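Local coordinates for protein 2-pyrone-4,6-dicarboxylic acid hydrolase, putative (PDB 2FFI) that is a putative TIM-barrel hydrolase of the amidohydrolase family that probably acts as a lactonase on 2-pyrone-4,6-dicarboxylate, at residues Arg70-Ala75 / Gly85-Glu90; Ala40-Tyr45 / Gly81-Val86; His20-Gly25 / Pro238-Glu243. One frame throughout, in Å; residues are numbered along the deposited sequence.

Interaction 1. Residues Arg70-Ala75 / Gly85-Glu90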
loop_
_atom_site.group_PDB
_atom_site.type_symbol
_atom_site.label_atom_id
_atom_site.label_comp_id
_atom_site.label_asym_id
_atom_site.label_seq_id
_atom_site.Cartn_x
_atom_site.Cartn_y
_atom_site.Cartn_z
ATOM N N ARG A 70 1.685 -17.569 -1.147
ATOM C CA ARG A 70 0.973 -18.634 -0.438
ATOM C C ARG A 70 0.448 -18.263 0.959
ATOM O O ARG A 70 -0.675 -18.638 1.324
ATOM C CB ARG A 70 1.865 -19.875 -0.304
ATOM C CG ARG A 70 2.114 -20.649 -1.590
ATOM C CD ARG A 70 3.026 -21.860 -1.326
ATOM N NE ARG A 70 4.352 -21.438 -0.871
ATOM C CZ ARG A 70 5.279 -22.259 -0.382
ATOM N NH1 ARG A 70 5.029 -23.560 -0.280
ATOM N NH2 ARG A 70 6.457 -21.778 0.010
ATOM N N TYR A 71 1.250 -17.547 1.748
ATOM C CA TYR A 71 0.812 -17.179 3.080
ATOM C C TYR A 71 -0.301 -16.143 2.979
ATOM O O TYR A 71 -1.325 -16.251 3.650
ATOM C CB TYR A 71 1.984 -16.633 3.901
ATOM C CG TYR A 71 1.718 -16.629 5.391
ATOM C CD1 TYR A 71 1.689 -17.817 6.117
ATOM C CD2 TYR A 71 1.460 -15.444 6.066
ATOM C CE1 TYR A 71 1.403 -17.817 7.473
ATOM C CE2 TYR A 71 1.169 -15.430 7.426
ATOM C CZ TYR A 71 1.143 -16.610 8.122
ATOM O OH TYR A 71 0.840 -16.598 9.461
ATOM N N LEU A 72 -0.107 -15.140 2.132
ATOM C CA LEU A 72 -1.117 -14.110 1.954
ATOM C C LEU A 72 -2.421 -14.770 1.492
ATOM O O LEU A 72 -3.492 -14.519 2.066
ATOM C CB LEU A 72 -0.643 -13.093 0.924
ATOM C CG LEU A 72 -1.588 -11.953 0.534
ATOM C CD1 LEU A 72 -0.799 -10.803 -0.079
ATOM C CD2 LEU A 72 -2.616 -12.476 -0.458
ATOM N N LEU A 73 -2.336 -15.626 0.473
ATOM C CA LEU A 73 -3.517 -16.318 -0.032
ATOM C C LEU A 73 -4.209 -17.172 1.032
ATOM O O LEU A 73 -5.438 -17.204 1.095
ATOM C CB LEU A 73 -3.137 -17.183 -1.238
ATOM C CG LEU A 73 -3.346 -16.565 -2.622
ATOM C CD1 LEU A 73 -2.812 -15.155 -2.689
ATOM C CD2 LEU A 73 -2.678 -17.448 -3.635
ATOM N N SER A 74 -3.413 -17.853 1.859
ATOM C CA SER A 74 -3.900 -18.722 2.935
ATOM C C SER A 74 -4.585 -17.911 4.058
ATOM O O SER A 74 -5.512 -18.389 4.726
ATOM C CB SER A 74 -2.717 -19.500 3.513
ATOM O OG SER A 74 -3.136 -20.662 4.214
ATOM N N ALA A 75 -4.137 -16.676 4.254
ATOM C CA ALA A 75 -4.706 -15.830 5.294
ATOM C C ALA A 75 -5.985 -15.151 4.812
ATOM O O ALA A 75 -6.830 -14.764 5.621
ATOM C CB ALA A 75 -3.675 -14.774 5.735
ATOM N N GLY A 85 -5.955 -7.596 0.436
ATOM C CA GLY A 85 -4.572 -7.846 0.075
ATOM C C GLY A 85 -4.167 -7.839 -1.399
ATOM O O GLY A 85 -4.931 -8.238 -2.283
ATOM N N VAL A 86 -2.932 -7.385 -1.637
ATOM C CA VAL A 86 -2.332 -7.290 -2.960
ATOM C C VAL A 86 -1.141 -8.244 -3.028
ATOM O O VAL A 86 -0.513 -8.524 -2.004
ATOM C CB VAL A 86 -1.847 -5.852 -3.241
ATOM C CG1 VAL A 86 -2.863 -4.847 -2.726
ATOM C CG2 VAL A 86 -0.505 -5.617 -2.621
ATOM N N VAL A 87 -0.839 -8.752 -4.221
ATOM C CA VAL A 87 0.274 -9.687 -4.388
ATOM C C VAL A 87 1.387 -9.197 -5.331
ATOM O O VAL A 87 1.339 -8.076 -5.853
ATOM C CB VAL A 87 -0.232 -11.067 -4.913
ATOM C CG1 VAL A 87 -1.203 -11.688 -3.926
ATOM C CG2 VAL A 87 -0.892 -10.908 -6.274
HETATM N N MSE A 88 2.406 -10.037 -5.505
HETATM C CA MSE A 88 3.512 -9.749 -6.413
HETATM C C MSE A 88 3.559 -10.910 -7.404
HETATM O O MSE A 88 3.652 -12.071 -7.020
HETATM C CB MSE A 88 4.836 -9.596 -5.655
HETATM C CG MSE A 88 4.963 -8.249 -4.931
HETATM SE SE MSE A 88 6.717 -7.863 -4.130
HETATM C CE MSE A 88 7.653 -7.313 -5.770
ATOM N N LEU A 89 3.465 -10.591 -8.687
ATOM C CA LEU A 89 3.445 -11.616 -9.721
ATOM C C LEU A 89 4.713 -11.693 -10.556
ATOM O O LEU A 89 5.390 -10.691 -10.788
ATOM C CB LEU A 89 2.259 -11.373 -10.643
ATOM C CG LEU A 89 0.902 -11.291 -9.950
ATOM C CD1 LEU A 89 -0.121 -10.748 -10.938
ATOM C CD2 LEU A 89 0.495 -12.656 -9.430
ATOM N N GLU A 90 5.020 -12.897 -11.024
ATOM C CA GLU A 90 6.204 -13.102 -11.844
ATOM C C GLU A 90 5.958 -12.428 -13.195
ATOM O O GLU A 90 4.817 -12.154 -13.558
ATOM C CB GLU A 90 6.467 -14.600 -12.026
ATOM C CG GLU A 90 7.948 -15.000 -12.111
ATOM C CD GLU A 90 8.537 -15.392 -10.764
ATOM O OE1 GLU A 90 9.203 -14.553 -10.110
ATOM O OE2 GLU A 90 8.326 -16.553 -10.352
#
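L72 and L73, neighbours on helix 70-78, both bring methyl groups to the CG1 branch of V87, and this one branch carries the apolar side of the contact. L72 CD2 lies 3.8 Å from V87 CG1, and L73 CD1 reaches the same V87 CG1 at 4.0 Å; each leucine crosses the valine at about a right angle, so the ends of the leucines rest against the valine branch instead of running alongside it. L72 holds its CG opposite the backbone N (chi1 177°), which sends its methyls toward the 85-90 chain. There CD1 settles beside the carbonyl of V86 and also near V87 CG1, with CD2 slightly closer to that branch. The two backbones are closest at L72 and G85, with 7.4 Å between their CA atoms; G85, with its positive phi of 63°, has no side chain to add to this approach.

Further out, backbone hydrogen bonds fix the 85-90 chain: V86 pairs with Q61, and V87 with G108 and R110. V86 turns its side chain away from the helix, onto V60 and R110, whereas V87 also meets M101 of helix 95-102, and L73 touches L104. Because the side chains meeting here are all aliphatic, they are held together through dispersion and burial, and the backbone bonds of V86 and V87 to their neighbours probably set the position of the valine.

Interaction 2. Residues Ala40-Tyr45 / Gly81-Val86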
loop_
_atom_site.group_PDB
_atom_site.type_symbol
_atom_site.label_atom_id
_atom_site.label_comp_id
_atom_site.label_asym_id
_atom_site.label_seq_id
_atom_site.Cartn_x
_atom_site.Cartn_y
_atom_site.Cartn_z
ATOM N N ALA A 40 4.801 -12.431 12.352
ATOM C CA ALA A 40 3.663 -11.533 12.129
ATOM C C ALA A 40 2.456 -12.341 11.667
ATOM O O ALA A 40 1.931 -12.128 10.578
ATOM C CB ALA A 40 4.024 -10.476 11.083
ATOM N N PRO A 41 1.989 -13.276 12.507
ATOM C CA PRO A 41 0.836 -14.108 12.149
ATOM C C PRO A 41 -0.462 -13.316 11.948
ATOM O O PRO A 41 -0.616 -12.201 12.448
ATOM C CB PRO A 41 0.756 -15.091 13.313
ATOM C CG PRO A 41 1.173 -14.257 14.474
ATOM C CD PRO A 41 2.359 -13.477 13.921
ATOM N N LEU A 42 -1.395 -13.907 11.214
ATOM C CA LEU A 42 -2.659 -13.252 10.940
ATOM C C LEU A 42 -3.300 -12.845 12.270
ATOM O O LEU A 42 -3.745 -11.713 12.444
ATOM C CB LEU A 42 -3.584 -14.201 10.174
ATOM C CG LEU A 42 -4.351 -13.710 8.950
ATOM C CD1 LEU A 42 -5.467 -14.689 8.699
ATOM C CD2 LEU A 42 -4.916 -12.323 9.159
ATOM N N GLY A 43 -3.327 -13.773 13.213
ATOM C CA GLY A 43 -3.925 -13.485 14.502
ATOM C C GLY A 43 -3.441 -12.188 15.128
ATOM O O GLY A 43 -4.237 -11.370 15.612
ATOM N N ASP A 44 -2.132 -11.978 15.139
ATOM C CA ASP A 44 -1.632 -10.760 15.750
ATOM C C ASP A 44 -2.181 -9.532 15.052
ATOM O O ASP A 44 -2.661 -8.604 15.700
ATOM C CB ASP A 44 -0.105 -10.725 15.740
ATOM C CG ASP A 44 0.515 -11.757 16.672
ATOM O OD1 ASP A 44 1.745 -11.667 16.898
ATOM O OD2 ASP A 44 -0.211 -12.656 17.166
ATOM N N TYR A 45 -2.107 -9.523 13.727
ATOM C CA TYR A 45 -2.596 -8.395 12.943
ATOM C C TYR A 45 -4.080 -8.149 13.180
ATOM O O TYR A 45 -4.510 -7.013 13.371
ATOM C CB TYR A 45 -2.364 -8.656 11.464
ATOM C CG TYR A 45 -2.947 -7.584 10.591
ATOM C CD1 TYR A 45 -2.586 -6.253 10.762
ATOM C CD2 TYR A 45 -3.862 -7.897 9.590
ATOM C CE1 TYR A 45 -3.128 -5.259 9.953
ATOM C CE2 TYR A 45 -4.399 -6.916 8.781
ATOM C CZ TYR A 45 -4.030 -5.609 8.968
ATOM O OH TYR A 45 -4.552 -4.641 8.168
ATOM N N GLY A 81 -13.746 -12.239 3.383
ATOM C CA GLY A 81 -14.427 -10.964 3.377
ATOM C C GLY A 81 -13.707 -9.892 4.161
ATOM O O GLY A 81 -13.657 -8.738 3.735
ATOM N N GLN A 82 -13.124 -10.269 5.294
ATOM C CA GLN A 82 -12.423 -9.312 6.155
ATOM C C GLN A 82 -11.173 -8.668 5.559
ATOM O O GLN A 82 -10.817 -7.553 5.925
ATOM C CB GLN A 82 -12.072 -9.979 7.498
ATOM C CG GLN A 82 -11.411 -9.038 8.510
ATOM C CD GLN A 82 -11.544 -9.510 9.960
ATOM O OE1 GLN A 82 -11.331 -10.690 10.261
ATOM N NE2 GLN A 82 -11.876 -8.581 10.867
ATOM N N LEU A 83 -10.524 -9.349 4.625
ATOM C CA LEU A 83 -9.310 -8.814 4.039
ATOM C C LEU A 83 -9.311 -8.879 2.530
ATOM O O LEU A 83 -10.103 -9.614 1.943
ATOM C CB LEU A 83 -8.106 -9.598 4.554
ATOM C CG LEU A 83 -7.901 -9.628 6.065
ATOM C CD1 LEU A 83 -6.784 -10.599 6.437
ATOM C CD2 LEU A 83 -7.597 -8.211 6.546
ATOM N N ARG A 84 -8.417 -8.118 1.901
ATOM C CA ARG A 84 -8.311 -8.151 0.449
ATOM C C ARG A 84 -6.882 -8.446 0.032
ATOM O O ARG A 84 -6.611 -9.437 -0.644
ATOM C CB ARG A 84 -8.778 -6.843 -0.183
ATOM C CG ARG A 84 -10.282 -6.657 -0.134
ATOM C CD ARG A 84 -11.031 -7.768 -0.860
ATOM N NE ARG A 84 -12.459 -7.508 -0.781
ATOM C CZ ARG A 84 -13.308 -8.219 -0.051
ATOM N NH1 ARG A 84 -14.599 -7.896 -0.034
ATOM N NH2 ARG A 84 -12.873 -9.266 0.636
ATOM N N GLY A 85 -5.955 -7.596 0.436
ATOM C CA GLY A 85 -4.572 -7.846 0.075
ATOM C C GLY A 85 -4.167 -7.839 -1.399
ATOM O O GLY A 85 -4.931 -8.238 -2.283
ATOM N N VAL A 86 -2.932 -7.385 -1.637
ATOM C CA VAL A 86 -2.332 -7.290 -2.960
ATOM C C VAL A 86 -1.141 -8.244 -3.028
ATOM O O VAL A 86 -0.513 -8.524 -2.004
ATOM C CB VAL A 86 -1.847 -5.852 -3.241
ATOM C CG1 VAL A 86 -2.863 -4.847 -2.726
ATOM C CG2 VAL A 86 -0.505 -5.617 -2.621
#
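The carbonyl oxygen of L83, the residue that meets L42 and Y45 across this contact, accepts a hydrogen bond from the side chain of its own neighbour: R84 NH2 stands 3.1 Å from L83 O. The bond is bent, with an N-H...O angle of 140°, and the donor sits above the carbonyl plane, 44° out of it. The same guanidinium group reaches, by weaker bonds, the backbone oxygens of F277 through NE and G278 through NH1, so three carbonyls gather round it and tie this loop to the end of the chain.

The side chain of L83 leaves its backbone for the helix 42-51, and its two methyls divide the work. CD1 touches L42 CD2 at 3.7 Å, and CD2 approaches Y45 CE2 at 4.1 Å, arriving at the edge of the phenol ring near its plane. L42 and Y45 run antiparallel to L83, each touching one of its methyls. Y45 points its ring toward the loop with CG opposite the backbone N (chi1 175°); its far end is anchored by a hydrogen bond between OH and D16 OD1, and the ring of W237 meets it as well.

Helix 70-78 completes the cluster, with L83 on L76 and L42 on A75 and T78, while backbone bonds of Q82 and R84 with G57 hold L83 in place. The contact is thus apolar at its middle and polar at its margins, where the buried phenol oxygen is satisfied by D16 and the loop carbonyl by R84; any restraint on rotation of the tyrosine ring probably comes from the packing of W237 and of L83 at its edge.

Interaction 3. Residues His20-Gly25 / Pro238-Glu243; sequences HVFSRG and PHTQHE. With PO4 (phosphate ion), chain C.
This is a mainly apolar loop-to-loop contact beside a phosphate, where the chain following the first barrel strand meets the chain following the last, 231-234. The ring of P238, which follows a cis peptide bond, lies against H20: its CD is 3.6 Å from H20 O and 4.0 Å from H20 CB. F22 crosses P238 obliquely, its CZ 4.1 Å from P238 CG, and reaches the methyl of T240.

The imidazole of H20 is held at both nitrogens: ND1 bonds to V60 O, and NE2 makes weak, bent hydrogen bonds to phosphate O1 at 2.8 Å and O4 at 3.0 Å, O1 lying at the ring edge. R110 and H167 also bind the phosphate, which probably came from the crystallisation liquor but may mark the substrate pocket. H18 and H20 form the His-x-His sequence familiar in amidohydrolases. With an alanine here the phosphate would probably lose part of its grip, left to R110 and H167, and V60 O would lose its mate.

Around the contact, Y38 packs on P238 and T240, F64 meets F22 edge-to-face, and the two loops lead on into helices 24-29 and 248-258.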
loop_
_atom_site.group_PDB
_atom_site.type_symbol
_atom_site.label_atom_id
_atom_site.label_comp_id
_atom_site.label_asym_id
_atom_site.label_seq_id
_atom_site.Cartn_x
_atom_site.Cartn_y
_atom_site.Cartn_z
ATOM N N HIS A 20 1.430 -6.268 6.322
ATOM C CA HIS A 20 2.074 -7.532 5.996
ATOM C C HIS A 20 1.889 -8.592 7.079
ATOM O O HIS A 20 1.741 -8.260 8.250
ATOM C CB HIS A 20 3.581 -7.306 5.800
ATOM C CG HIS A 20 3.910 -6.225 4.829
ATOM N ND1 HIS A 20 3.608 -6.323 3.486
ATOM C CD2 HIS A 20 4.453 -4.997 5.004
ATOM C CE1 HIS A 20 3.939 -5.198 2.883
ATOM N NE2 HIS A 20 4.453 -4.376 3.781
ATOM N N VAL A 21 1.895 -9.862 6.681
ATOM C CA VAL A 21 1.804 -10.964 7.628
ATOM C C VAL A 21 2.750 -12.052 7.127
ATOM O O VAL A 21 2.936 -12.209 5.923
ATOM C CB VAL A 21 0.333 -11.541 7.791
ATOM C CG1 VAL A 21 -0.592 -10.464 8.317
ATOM C CG2 VAL A 21 -0.193 -12.131 6.471
ATOM N N PHE A 22 3.377 -12.770 8.053
ATOM C CA PHE A 22 4.303 -13.853 7.708
ATOM C C PHE A 22 4.689 -14.572 8.983
ATOM O O PHE A 22 4.847 -13.940 10.006
ATOM C CB PHE A 22 5.541 -13.299 6.965
ATOM C CG PHE A 22 6.130 -12.059 7.584
ATOM C CD1 PHE A 22 7.032 -12.146 8.638
ATOM C CD2 PHE A 22 5.797 -10.802 7.091
ATOM C CE1 PHE A 22 7.599 -11.004 9.188
ATOM C CE2 PHE A 22 6.358 -9.651 7.637
ATOM C CZ PHE A 22 7.265 -9.758 8.689
ATOM N N SER A 23 4.818 -15.894 8.919
ATOM C CA SER A 23 5.154 -16.691 10.094
ATOM C C SER A 23 6.651 -16.958 10.257
ATOM O O SER A 23 7.336 -17.315 9.301
ATOM C CB SER A 23 4.400 -18.020 10.046
ATOM O OG SER A 23 4.630 -18.777 11.218
ATOM N N ARG A 24 7.148 -16.776 11.480
ATOM C CA ARG A 24 8.558 -16.991 11.802
ATOM C C ARG A 24 8.915 -18.466 11.613
ATOM O O ARG A 24 10.038 -18.805 11.225
ATOM C CB ARG A 24 8.832 -16.534 13.247
ATOM C CG ARG A 24 10.205 -16.881 13.819
ATOM C CD ARG A 24 10.388 -16.263 15.211
ATOM N NE ARG A 24 11.456 -16.891 15.993
ATOM C CZ ARG A 24 12.741 -16.923 15.647
ATOM N NH1 ARG A 24 13.142 -16.360 14.517
ATOM N NH2 ARG A 24 13.630 -17.524 16.433
ATOM N N GLY A 25 7.952 -19.339 11.890
ATOM C CA GLY A 25 8.181 -20.762 11.713
ATOM C C GLY A 25 8.302 -21.094 10.232
ATOM O O GLY A 25 9.036 -22.012 9.850
ATOM N N PRO A 238 3.825 -5.004 10.101
ATOM C CA PRO A 238 4.331 -4.768 11.452
ATOM C C PRO A 238 5.398 -3.674 11.508
ATOM O O PRO A 238 6.152 -3.582 12.479
ATOM C CB PRO A 238 4.871 -6.125 11.832
ATOM C CG PRO A 238 5.464 -6.583 10.553
ATOM C CD PRO A 238 4.423 -6.226 9.529
ATOM N N HIS A 239 5.432 -2.841 10.471
ATOM C CA HIS A 239 6.400 -1.756 10.369
ATOM C C HIS A 239 7.803 -2.368 10.322
ATOM O O HIS A 239 8.506 -2.392 11.327
ATOM C CB HIS A 239 6.279 -0.814 11.577
ATOM C CG HIS A 239 4.870 -0.584 12.026
ATOM N ND1 HIS A 239 4.249 -1.385 12.960
ATOM C CD2 HIS A 239 3.942 0.321 11.632
ATOM C CE1 HIS A 239 2.999 -0.987 13.119
ATOM N NE2 HIS A 239 2.788 0.046 12.324
ATOM N N THR A 240 8.206 -2.869 9.156
ATOM C CA THR A 240 9.529 -3.485 9.017
ATOM C C THR A 240 10.649 -2.441 9.027
ATOM O O THR A 240 10.502 -1.365 8.449
ATOM C CB THR A 240 9.628 -4.383 7.730
ATOM O OG1 THR A 240 9.046 -3.694 6.625
ATOM C CG2 THR A 240 8.908 -5.729 7.931
ATOM N N GLN A 241 11.753 -2.774 9.702
ATOM C CA GLN A 241 12.936 -1.905 9.852
ATOM C C GLN A 241 12.675 -0.746 10.816
ATOM O O GLN A 241 13.469 0.181 10.935
ATOM C CB GLN A 241 13.400 -1.381 8.478
ATOM C CG GLN A 241 14.412 -2.297 7.787
ATOM C CD GLN A 241 14.231 -2.379 6.274
ATOM O OE1 GLN A 241 14.562 -1.443 5.540
ATOM N NE2 GLN A 241 13.687 -3.505 5.802
ATOM N N HIS A 242 11.552 -0.829 11.516
ATOM C CA HIS A 242 11.144 0.196 12.467
ATOM C C HIS A 242 10.291 -0.452 13.553
ATOM O O HIS A 242 9.455 0.206 14.147
ATOM C CB HIS A 242 10.328 1.288 11.754
ATOM C CG HIS A 242 11.077 2.005 10.668
ATOM N ND1 HIS A 242 11.857 3.118 10.906
ATOM C CD2 HIS A 242 11.176 1.755 9.339
ATOM C CE1 HIS A 242 12.403 3.525 9.772
ATOM N NE2 HIS A 242 12.007 2.716 8.806
ATOM N N GLU A 243 10.506 -1.736 13.812
ATOM C CA GLU A 243 9.728 -2.448 14.818
ATOM C C GLU A 243 9.957 -1.868 16.204
ATOM O O GLU A 243 9.032 -1.771 17.029
ATOM C CB GLU A 243 10.102 -3.932 14.845
ATOM C CG GLU A 243 9.875 -4.698 13.540
ATOM C CD GLU A 243 10.944 -4.444 12.476
ATOM O OE1 GLU A 243 10.926 -5.147 11.454
ATOM O OE2 GLU A 243 11.797 -3.551 12.645
HETATM P P PO4 C . 6.593 -1.828 3.049
HETATM O O1 PO4 C . 5.960 -2.785 2.107
HETATM O O2 PO4 C . 7.987 -1.550 2.620
HETATM O O3 PO4 C . 5.825 -0.561 3.057
HETATM O O4 PO4 C . 6.606 -2.420 4.409
#

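The three contacts all belong to the TIM-barrel fold, with interactions 1 and 2 nearest each other, their centres about 11 Å apart; their segments overlap at G85 and V86, and in this continuous piece of chain L83 meets helix 42-51 and V87 meets helix 70-78. Both are nested inside the long loop that interaction 3 closes between the early and late parts of the chain, with centres about 12 Å (interaction 2) and 15 Å (interaction 1) from its own. Y71 of helix 70-78 packs on V21 and F22, and A40 N probably hydrogen-bonds to F22 O at 2.8 Å. Packing of early barrel helices is thereby connected to the loops that flank the phosphate site.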